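TSC1 N-terminal domain (PDB 7A0M) probably binds lysosomal phosphoinositides as the N-terminal part of TSC1, a contribution required for translocation of the TSC complex and regulation of mTORC1. Local coordinates at residues R276-D281 and P321-Y326; A251-L256 and F327-G332; A74-L79 and K111-S116. All blocks are in the same frame, centred on the assembly; numbering follows the deposited sequence.

Overall arrangement
This chain is an elongated, all-helical array. Interactions 1 and 2 adjoin one another in it, their centres about 12 Å apart, and both use helix 323-333. Interaction 1 packs the start of that helix against the end of helix 267-278, and interaction 2 sets its later turns beside helix 242-255. They meet directly, with Tyr322 CE2 lying 3.6 Å from Val253 CB. Along the chain, interaction 1 is nested within the loop that interaction 2 closes. Interaction 3 lies on the other side of the chain's centre, about 48 Å and about 43 Å from interactions 1 and 2 between centres, yet like interaction 2 it joins the first and third of three successive helices.

Interaction 1 of 3, residues R276-D281 and P321-Y326; sequences RLLFWD and PYLPEY
Leu323 reaches from the first turn of helix 323-333 to Leu277 and Leu278 at the end of helix 267-278. The contact thus joins two successive helices of an all-helical array, where the chain returns in a roughly opposed direction after a long connection, part of which is not modelled and whose modelled part forms no helix. The close packing is concentrated on the forked end of Leu323. Its CG stands anti to the backbone N (chi1 -178°), which extends the side chain toward 276-281. CD1 meets Leu277 CB at 3.9 Å, while CD2 lies against main chain, 3.7 Å from Leu277 O and 3.8 Å from Leu278 CA. Leu278 completes the apolar patch with its CD1 at 4.0 Å from Leu323 CD2, the two side chains crossing at about a right angle. All three leucines are buried, and no hydrogen bond spans the segments; dispersion and the exclusion of water account for the join.

Behind Leu323, Tyr322 occupies the N-cap position of the second helix, and Tyr326 N donates to its carbonyl oxygen. Tyr326 also ties the two helices together through a hydrogen bond from its hydroxyl group to Leu270 O, deeper along helix 267-278.

Beyond Leu278 the character changes. Phe279 and Asp281 make no contact with 321-326: Asp281 is exposed, and Phe279 packs instead on helix 357-373. Arg368 gathers this looser side in, forming a salt bridge with Asp281, making a cation-pi contact with the ring of Phe279 and bonding to Leu278 O. Arg276 uses NH1 and NH2 to hold Leu236 O and Asp239 O, which fixes the plane of its guanidinium group. The rim of the Trp280 indole comes down on that plane, placing CZ3 3.8 Å above the centre of the Arg276 guanidinium group.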
loop_
_atom_site.group_PDB
_atom_site.type_symbol
_atom_site.label_atom_id
_atom_site.label_comp_id
_atom_site.label_asym_id
_atom_site.label_seq_id
_atom_site.Cartn_x
_atom_site.Cartn_y
_atom_site.Cartn_z
ATOM N N ARG B 276 1.190 21.297 -7.737
ATOM C CA ARG B 276 2.107 22.145 -8.492
ATOM C C ARG B 276 3.454 21.461 -8.678
ATOM O O ARG B 276 4.006 21.436 -9.785
ATOM C CB ARG B 276 2.294 23.491 -7.791
ATOM C CG ARG B 276 3.168 24.448 -8.588
ATOM C CD ARG B 276 3.862 25.472 -7.708
ATOM N NE ARG B 276 4.590 26.452 -8.510
ATOM C CZ ARG B 276 5.599 27.190 -8.060
ATOM N NH1 ARG B 276 6.016 27.058 -6.808
ATOM N NH2 ARG B 276 6.199 28.054 -8.866
ATOM N N LEU B 277 4.005 20.904 -7.597
ATOM C CA LEU B 277 5.302 20.244 -7.686
ATOM C C LEU B 277 5.221 18.954 -8.491
ATOM O O LEU B 277 6.220 18.531 -9.082
ATOM C CB LEU B 277 5.844 19.966 -6.283
ATOM C CG LEU B 277 5.893 21.175 -5.345
ATOM C CD1 LEU B 277 6.638 20.846 -4.058
ATOM C CD2 LEU B 277 6.510 22.379 -6.041
ATOM N N LEU B 278 4.047 18.317 -8.521
ATOM C CA LEU B 278 3.873 17.114 -9.327
ATOM C C LEU B 278 4.054 17.401 -10.814
ATOM O O LEU B 278 4.481 16.519 -11.567
ATOM C CB LEU B 278 2.497 16.503 -9.057
ATOM C CG LEU B 278 2.251 15.081 -9.565
ATOM C CD1 LEU B 278 3.203 14.103 -8.890
ATOM C CD2 LEU B 278 0.805 14.675 -9.323
ATOM N N PHE B 279 3.742 18.620 -11.254
ATOM C CA PHE B 279 3.895 19.036 -12.645
ATOM C C PHE B 279 5.028 20.045 -12.800
ATOM O O PHE B 279 4.926 21.000 -13.573
ATOM C CB PHE B 279 2.600 19.625 -13.196
ATOM C CG PHE B 279 1.553 18.603 -13.523
ATOM C CD1 PHE B 279 0.982 17.822 -12.533
ATOM C CD2 PHE B 279 1.148 18.417 -14.834
ATOM C CE1 PHE B 279 0.023 16.883 -12.847
ATOM C CE2 PHE B 279 0.191 17.479 -15.151
ATOM C CZ PHE B 279 -0.373 16.711 -14.155
ATOM N N TRP B 280 6.117 19.849 -12.055
ATOM C CA TRP B 280 7.217 20.806 -12.082
ATOM C C TRP B 280 7.864 20.899 -13.460
ATOM O O TRP B 280 8.417 21.946 -13.812
ATOM C CB TRP B 280 8.262 20.427 -11.034
ATOM C CG TRP B 280 9.296 21.483 -10.824
ATOM C CD1 TRP B 280 10.601 21.444 -11.219
ATOM C CD2 TRP B 280 9.110 22.745 -10.173
ATOM N NE1 TRP B 280 11.241 22.602 -10.851
ATOM C CE2 TRP B 280 10.347 23.418 -10.208
ATOM C CE3 TRP B 280 8.019 23.372 -9.564
ATOM C CZ2 TRP B 280 10.524 24.684 -9.655
ATOM C CZ3 TRP B 280 8.195 24.629 -9.016
ATOM C CH2 TRP B 280 9.438 25.272 -9.066
ATOM N N ASP B 281 7.801 19.828 -14.252
ATOM C CA ASP B 281 8.407 19.838 -15.578
ATOM C C ASP B 281 7.552 20.535 -16.629
ATOM O O ASP B 281 8.009 20.693 -17.767
ATOM C CB ASP B 281 8.717 18.406 -16.028
ATOM C CG ASP B 281 7.515 17.484 -15.932
ATOM O OD1 ASP B 281 6.388 17.977 -15.718
ATOM O OD2 ASP B 281 7.703 16.258 -16.072
ATOM N N PRO B 321 13.262 17.006 -5.883
ATOM C CA PRO B 321 13.720 15.728 -5.305
ATOM C C PRO B 321 12.928 15.272 -4.090
ATOM O O PRO B 321 12.712 14.066 -3.919
ATOM C CB PRO B 321 15.184 16.020 -4.945
ATOM C CG PRO B 321 15.583 17.144 -5.842
ATOM C CD PRO B 321 14.352 17.988 -5.999
ATOM N N TYR B 322 12.491 16.195 -3.236
ATOM C CA TYR B 322 11.837 15.839 -1.983
ATOM C C TYR B 322 10.333 15.643 -2.126
ATOM O O TYR B 322 9.644 15.484 -1.112
ATOM C CB TYR B 322 12.125 16.902 -0.919
ATOM C CG TYR B 322 12.420 16.329 0.449
ATOM C CD1 TYR B 322 13.569 15.585 0.677
ATOM C CD2 TYR B 322 11.553 16.539 1.514
ATOM C CE1 TYR B 322 13.845 15.058 1.925
ATOM C CE2 TYR B 322 11.822 16.017 2.766
ATOM C CZ TYR B 322 12.969 15.278 2.965
ATOM O OH TYR B 322 13.241 14.758 4.210
ATOM N N LEU B 323 9.810 15.659 -3.351
ATOM C CA LEU B 323 8.382 15.427 -3.552
ATOM C C LEU B 323 7.892 14.083 -3.016
ATOM O O LEU B 323 6.804 14.058 -2.414
ATOM C CB LEU B 323 8.040 15.573 -5.041
ATOM C CG LEU B 323 6.565 15.403 -5.416
ATOM C CD1 LEU B 323 5.702 16.429 -4.692
ATOM C CD2 LEU B 323 6.373 15.504 -6.920
ATOM N N PRO B 324 8.595 12.953 -3.201
ATOM C CA PRO B 324 8.085 11.692 -2.629
ATOM C C PRO B 324 7.896 11.738 -1.123
ATOM O O PRO B 324 6.903 11.207 -0.611
ATOM C CB PRO B 324 9.155 10.667 -3.033
ATOM C CG PRO B 324 9.787 11.239 -4.243
ATOM C CD PRO B 324 9.792 12.722 -4.034
ATOM N N GLU B 325 8.827 12.360 -0.396
ATOM C CA GLU B 325 8.668 12.487 1.050
ATOM C C GLU B 325 7.483 13.373 1.407
ATOM O O GLU B 325 6.866 13.186 2.463
ATOM C CB GLU B 325 9.955 13.033 1.671
ATOM C CG GLU B 325 11.161 12.106 1.546
ATOM C CD GLU B 325 11.824 12.168 0.179
ATOM O OE1 GLU B 325 11.254 12.796 -0.737
ATOM O OE2 GLU B 325 12.916 11.583 0.021
ATOM N N TYR B 326 7.151 14.339 0.546
ATOM C CA TYR B 326 5.990 15.187 0.799
ATOM C C TYR B 326 4.694 14.400 0.653
ATOM O O TYR B 326 3.756 14.587 1.437
ATOM C CB TYR B 326 6.008 16.390 -0.143
ATOM C CG TYR B 326 4.952 17.428 0.158
ATOM C CD1 TYR B 326 4.731 17.865 1.457
ATOM C CD2 TYR B 326 4.187 17.984 -0.860
ATOM C CE1 TYR B 326 3.770 18.820 1.736
ATOM C CE2 TYR B 326 3.225 18.940 -0.591
ATOM C CZ TYR B 326 3.021 19.354 0.709
ATOM O OH TYR B 326 2.064 20.305 0.981
#

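Interaction 2 of 3, residues A251-L256 and F327-G332; sequences ALVMLL and FTILYG
Ile329 CG2 faces two side chains one helical turn apart on the opposing segment, approaching Leu256 CD1 to 4.1 Å and Val253 CG2 to 4.3 Å. These are methyl-to-methyl contacts at ordinary van der Waals range. The longer branch of Ile329 does not make them: CG1 is anti to the backbone N (chi1 -164°), and the short CG2 branch takes the position between N and the carbonyl carbon that faces the pair. Ile329 and Leu256 are both buried, whereas Val253 is partly exposed.

Helices 242-255 and 323-333 pack side by side and nearly parallel, first and third of three successive helices of the all-helical array. The backbone at Leu256 is held by its N-H to Leu252 O (3.1 Å), an oxygen that also takes Leu255 N. Tyr326 extends the packing around Val253, and Ile263 and Leu333 add to the surroundings of Leu256. On the side of helix 323-333 turned from this contact, Thr328 OG1 bonds to His376 NE2, while Phe327 and Tyr331 pack against Tyr383 and Leu378 of the second subunit.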
loop_
_atom_site.group_PDB
_atom_site.type_symbol
_atom_site.label_atom_id
_atom_site.label_comp_id
_atom_site.label_asym_id
_atom_site.label_seq_id
_atom_site.Cartn_x
_atom_site.Cartn_y
_atom_site.Cartn_z
ATOM N N ALA B 251 12.025 21.887 4.606
ATOM C CA ALA B 251 11.641 22.544 5.851
ATOM C C ALA B 251 10.201 22.219 6.223
ATOM O O ALA B 251 9.901 21.946 7.392
ATOM C CB ALA B 251 11.838 24.055 5.731
ATOM N N LEU B 252 9.294 22.239 5.244
ATOM C CA LEU B 252 7.894 21.929 5.524
ATOM C C LEU B 252 7.729 20.494 6.011
ATOM O O LEU B 252 6.984 20.237 6.963
ATOM C CB LEU B 252 7.042 22.173 4.279
ATOM C CG LEU B 252 5.545 21.889 4.432
ATOM C CD1 LEU B 252 4.929 22.802 5.483
ATOM C CD2 LEU B 252 4.823 22.036 3.101
ATOM N N VAL B 253 8.413 19.545 5.367
ATOM C CA VAL B 253 8.301 18.142 5.760
ATOM C C VAL B 253 8.809 17.936 7.183
ATOM O O VAL B 253 8.266 17.122 7.940
ATOM C CB VAL B 253 9.043 17.246 4.748
ATOM C CG1 VAL B 253 9.135 15.815 5.255
ATOM C CG2 VAL B 253 8.340 17.280 3.400
HETATM N N MSE B 254 9.844 18.673 7.575
HETATM C CA MSE B 254 10.395 18.547 8.920
HETATM C C MSE B 254 9.488 19.183 9.971
HETATM O O MSE B 254 9.503 18.794 11.137
HETATM C CB MSE B 254 11.789 19.183 8.992
HETATM C CG MSE B 254 12.841 18.507 8.124
HETATM SE SE MSE B 254 14.574 19.411 8.177
HETATM C CE MSE B 254 15.101 18.958 9.997
ATOM N N LEU B 255 8.689 20.165 9.551
ATOM C CA LEU B 255 7.917 20.951 10.507
ATOM C C LEU B 255 6.578 20.302 10.837
ATOM O O LEU B 255 6.127 20.357 11.987
ATOM C CB LEU B 255 7.699 22.360 9.964
ATOM C CG LEU B 255 8.874 23.336 10.028
ATOM C CD1 LEU B 255 8.619 24.514 9.105
ATOM C CD2 LEU B 255 9.084 23.811 11.452
ATOM N N LEU B 256 5.933 19.694 9.841
ATOM C CA LEU B 256 4.580 19.176 10.030
ATOM C C LEU B 256 4.431 18.190 11.189
ATOM O O LEU B 256 3.412 18.275 11.897
ATOM C CB LEU B 256 4.086 18.547 8.721
ATOM C CG LEU B 256 3.874 19.518 7.558
ATOM C CD1 LEU B 256 3.391 18.774 6.324
ATOM C CD2 LEU B 256 2.895 20.616 7.946
ATOM N N PHE B 327 4.620 13.520 -0.350
ATOM C CA PHE B 327 3.474 12.621 -0.465
ATOM C C PHE B 327 3.327 11.766 0.786
ATOM O O PHE B 327 2.215 11.576 1.292
ATOM C CB PHE B 327 3.626 11.739 -1.708
ATOM C CG PHE B 327 2.447 10.836 -1.971
ATOM C CD1 PHE B 327 2.305 9.630 -1.297
ATOM C CD2 PHE B 327 1.489 11.185 -2.909
ATOM C CE1 PHE B 327 1.224 8.803 -1.542
ATOM C CE2 PHE B 327 0.407 10.359 -3.160
ATOM C CZ PHE B 327 0.276 9.168 -2.476
ATOM N N THR B 328 4.444 11.241 1.297
ATOM C CA THR B 328 4.396 10.364 2.461
ATOM C C THR B 328 3.847 11.087 3.685
ATOM O O THR B 328 3.015 10.539 4.418
ATOM C CB THR B 328 5.791 9.806 2.747
ATOM O OG1 THR B 328 6.166 8.898 1.703
ATOM C CG2 THR B 328 5.819 9.075 4.081
ATOM N N ILE B 329 4.289 12.325 3.917
ATOM C CA ILE B 329 3.860 13.030 5.120
ATOM C C ILE B 329 2.410 13.485 4.993
ATOM O O ILE B 329 1.670 13.497 5.985
ATOM C CB ILE B 329 4.814 14.203 5.429
ATOM C CG1 ILE B 329 4.615 14.692 6.865
ATOM C CG2 ILE B 329 4.632 15.350 4.443
ATOM C CD1 ILE B 329 4.900 13.633 7.909
ATOM N N LEU B 330 1.970 13.856 3.788
ATOM C CA LEU B 330 0.568 14.213 3.591
ATOM C C LEU B 330 -0.329 12.990 3.732
ATOM O O LEU B 330 -1.372 13.042 4.394
ATOM C CB LEU B 330 0.373 14.863 2.221
ATOM C CG LEU B 330 0.993 16.239 1.978
ATOM C CD1 LEU B 330 0.751 16.672 0.540
ATOM C CD2 LEU B 330 0.432 17.263 2.951
ATOM N N TYR B 331 0.066 11.876 3.112
ATOM C CA TYR B 331 -0.709 10.647 3.217
ATOM C C TYR B 331 -0.663 10.074 4.628
ATOM O O TYR B 331 -1.629 9.440 5.069
ATOM C CB TYR B 331 -0.193 9.626 2.203
ATOM C CG TYR B 331 -0.873 8.278 2.261
ATOM C CD1 TYR B 331 -2.138 8.093 1.721
ATOM C CD2 TYR B 331 -0.244 7.187 2.845
ATOM C CE1 TYR B 331 -2.762 6.860 1.766
ATOM C CE2 TYR B 331 -0.858 5.951 2.897
ATOM C CZ TYR B 331 -2.117 5.794 2.356
ATOM O OH TYR B 331 -2.730 4.564 2.405
ATOM N N GLY B 332 0.441 10.281 5.347
ATOM C CA GLY B 332 0.534 9.776 6.705
ATOM C C GLY B 332 -0.339 10.525 7.690
ATOM O O GLY B 332 -0.839 9.933 8.653
#

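Interaction 3 of 3, residues A74-L79 and K111-S116; sequences AFVAVL and KGLARS
Two neighbouring helices of the N-terminal helical array, 69-81 and 113-125, come together through Val76, which meets Ser116 and Leu113. CG1 of the valine lies toward Ser116 and CG2 toward Leu113. CG1, anti to the backbone N (chi1 174°), approaches the OG of Ser116 to 3.4 Å; the same oxygen lies 3.9 Å from Val76 CB. CG2 meets CD1 of Leu113 at 4.4 Å. The serine contact is van der Waals in kind, a hydroxyl oxygen laid against an aliphatic branch, and no hydrogen bond joins the segments. The CA atoms of Val76 and Ser116 are 6.9 Å apart, the nearest such pair between the two segments.

The second helix begins here, with Gly112 at the N-cap. This glycine adopts a positive phi of 70°, and its carbonyl oxygen accepts a hydrogen bond from Ser116 N. The i to i+3 spacing of Leu113 and Ser116 puts both on one side of the helix, where each touches Val76.

Helix 89-105 lies between the two in sequence and packs against both, through Leu99 on Val76 and Val103 on Leu113. Beyond helix 69-81, helix 9-21 receives Val78 on Leu16 and Phe19.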
loop_
_atom_site.group_PDB
_atom_site.type_symbol
_atom_site.label_atom_id
_atom_site.label_comp_id
_atom_site.label_asym_id
_atom_site.label_seq_id
_atom_site.Cartn_x
_atom_site.Cartn_y
_atom_site.Cartn_z
ATOM N N ALA B 74 41.510 38.051 27.169
ATOM C CA ALA B 74 41.616 38.352 28.591
ATOM C C ALA B 74 40.480 39.262 29.045
ATOM O O ALA B 74 39.899 39.051 30.116
ATOM C CB ALA B 74 42.970 38.988 28.893
ATOM N N PHE B 75 40.151 40.277 28.240
ATOM C CA PHE B 75 39.078 41.201 28.597
ATOM C C PHE B 75 37.731 40.493 28.670
ATOM O O PHE B 75 36.901 40.815 29.529
ATOM C CB PHE B 75 39.023 42.355 27.596
ATOM C CG PHE B 75 38.001 43.402 27.929
ATOM C CD1 PHE B 75 38.263 44.361 28.894
ATOM C CD2 PHE B 75 36.783 43.435 27.271
ATOM C CE1 PHE B 75 37.324 45.328 29.202
ATOM C CE2 PHE B 75 35.841 44.400 27.573
ATOM C CZ PHE B 75 36.112 45.348 28.541
ATOM N N VAL B 76 37.490 39.531 27.777
ATOM C CA VAL B 76 36.229 38.797 27.815
ATOM C C VAL B 76 36.134 37.975 29.093
ATOM O O VAL B 76 35.066 37.883 29.710
ATOM C CB VAL B 76 36.077 37.920 26.559
ATOM C CG1 VAL B 76 34.839 37.044 26.669
ATOM C CG2 VAL B 76 35.992 38.787 25.316
ATOM N N ALA B 77 37.250 37.379 29.520
ATOM C CA ALA B 77 37.256 36.619 30.767
ATOM C C ALA B 77 36.896 37.510 31.948
ATOM O O ALA B 77 36.151 37.096 32.844
ATOM C CB ALA B 77 38.621 35.966 30.980
ATOM N N VAL B 78 37.423 38.735 31.970
ATOM C CA VAL B 78 37.062 39.680 33.021
ATOM C C VAL B 78 35.595 40.065 32.915
ATOM O O VAL B 78 34.891 40.170 33.927
ATOM C CB VAL B 78 37.963 40.923 32.943
ATOM C CG1 VAL B 78 37.701 41.826 34.120
ATOM C CG2 VAL B 78 39.415 40.519 32.898
ATOM N N LEU B 79 35.113 40.287 31.693
ATOM C CA LEU B 79 33.725 40.686 31.503
ATOM C C LEU B 79 32.759 39.575 31.896
ATOM O O LEU B 79 31.648 39.856 32.355
ATOM C CB LEU B 79 33.508 41.116 30.055
ATOM C CG LEU B 79 32.241 41.906 29.745
ATOM C CD1 LEU B 79 32.128 43.109 30.667
ATOM C CD2 LEU B 79 32.291 42.355 28.302
ATOM N N LYS B 111 43.567 32.081 20.149
ATOM C CA LYS B 111 43.104 30.853 20.777
ATOM C C LYS B 111 42.133 31.143 21.913
ATOM O O LYS B 111 42.314 32.089 22.685
ATOM C CB LYS B 111 44.276 30.040 21.312
ATOM C CG LYS B 111 43.808 28.710 21.845
ATOM C CD LYS B 111 44.856 27.948 22.603
ATOM C CE LYS B 111 44.260 26.632 23.096
ATOM N NZ LYS B 111 43.145 26.784 24.072
ATOM N N GLY B 112 41.095 30.311 22.013
ATOM C CA GLY B 112 40.104 30.431 23.056
ATOM C C GLY B 112 39.192 31.630 22.952
ATOM O O GLY B 112 38.171 31.665 23.648
ATOM N N LEU B 113 39.515 32.612 22.107
ATOM C CA LEU B 113 38.681 33.804 21.999
ATOM C C LEU B 113 37.286 33.452 21.503
ATOM O O LEU B 113 36.285 33.950 22.031
ATOM C CB LEU B 113 39.346 34.821 21.072
ATOM C CG LEU B 113 38.582 36.114 20.789
ATOM C CD1 LEU B 113 38.251 36.836 22.086
ATOM C CD2 LEU B 113 39.384 37.013 19.862
ATOM N N ALA B 114 37.200 32.597 20.481
ATOM C CA ALA B 114 35.899 32.160 19.987
ATOM C C ALA B 114 35.147 31.377 21.055
ATOM O O ALA B 114 33.949 31.589 21.272
ATOM C CB ALA B 114 36.073 31.322 18.721
ATOM N N ARG B 115 35.841 30.461 21.735
ATOM C CA ARG B 115 35.200 29.667 22.779
ATOM C C ARG B 115 34.830 30.525 23.982
ATOM O O ARG B 115 33.768 30.329 24.586
ATOM C CB ARG B 115 36.115 28.517 23.201
ATOM C CG ARG B 115 36.376 27.493 22.107
ATOM C CD ARG B 115 37.297 26.382 22.592
ATOM N NE ARG B 115 37.562 25.401 21.544
ATOM C CZ ARG B 115 38.388 24.368 21.677
ATOM N NH1 ARG B 115 39.037 24.173 22.817
ATOM N NH2 ARG B 115 38.566 23.528 20.666
ATOM N N SER B 116 35.690 31.480 24.347
ATOM C CA SER B 116 35.394 32.341 25.489
ATOM C C SER B 116 34.161 33.196 25.230
ATOM O O SER B 116 33.324 33.380 26.122
ATOM C CB SER B 116 36.598 33.225 25.813
ATOM O OG SER B 116 36.340 34.046 26.939
#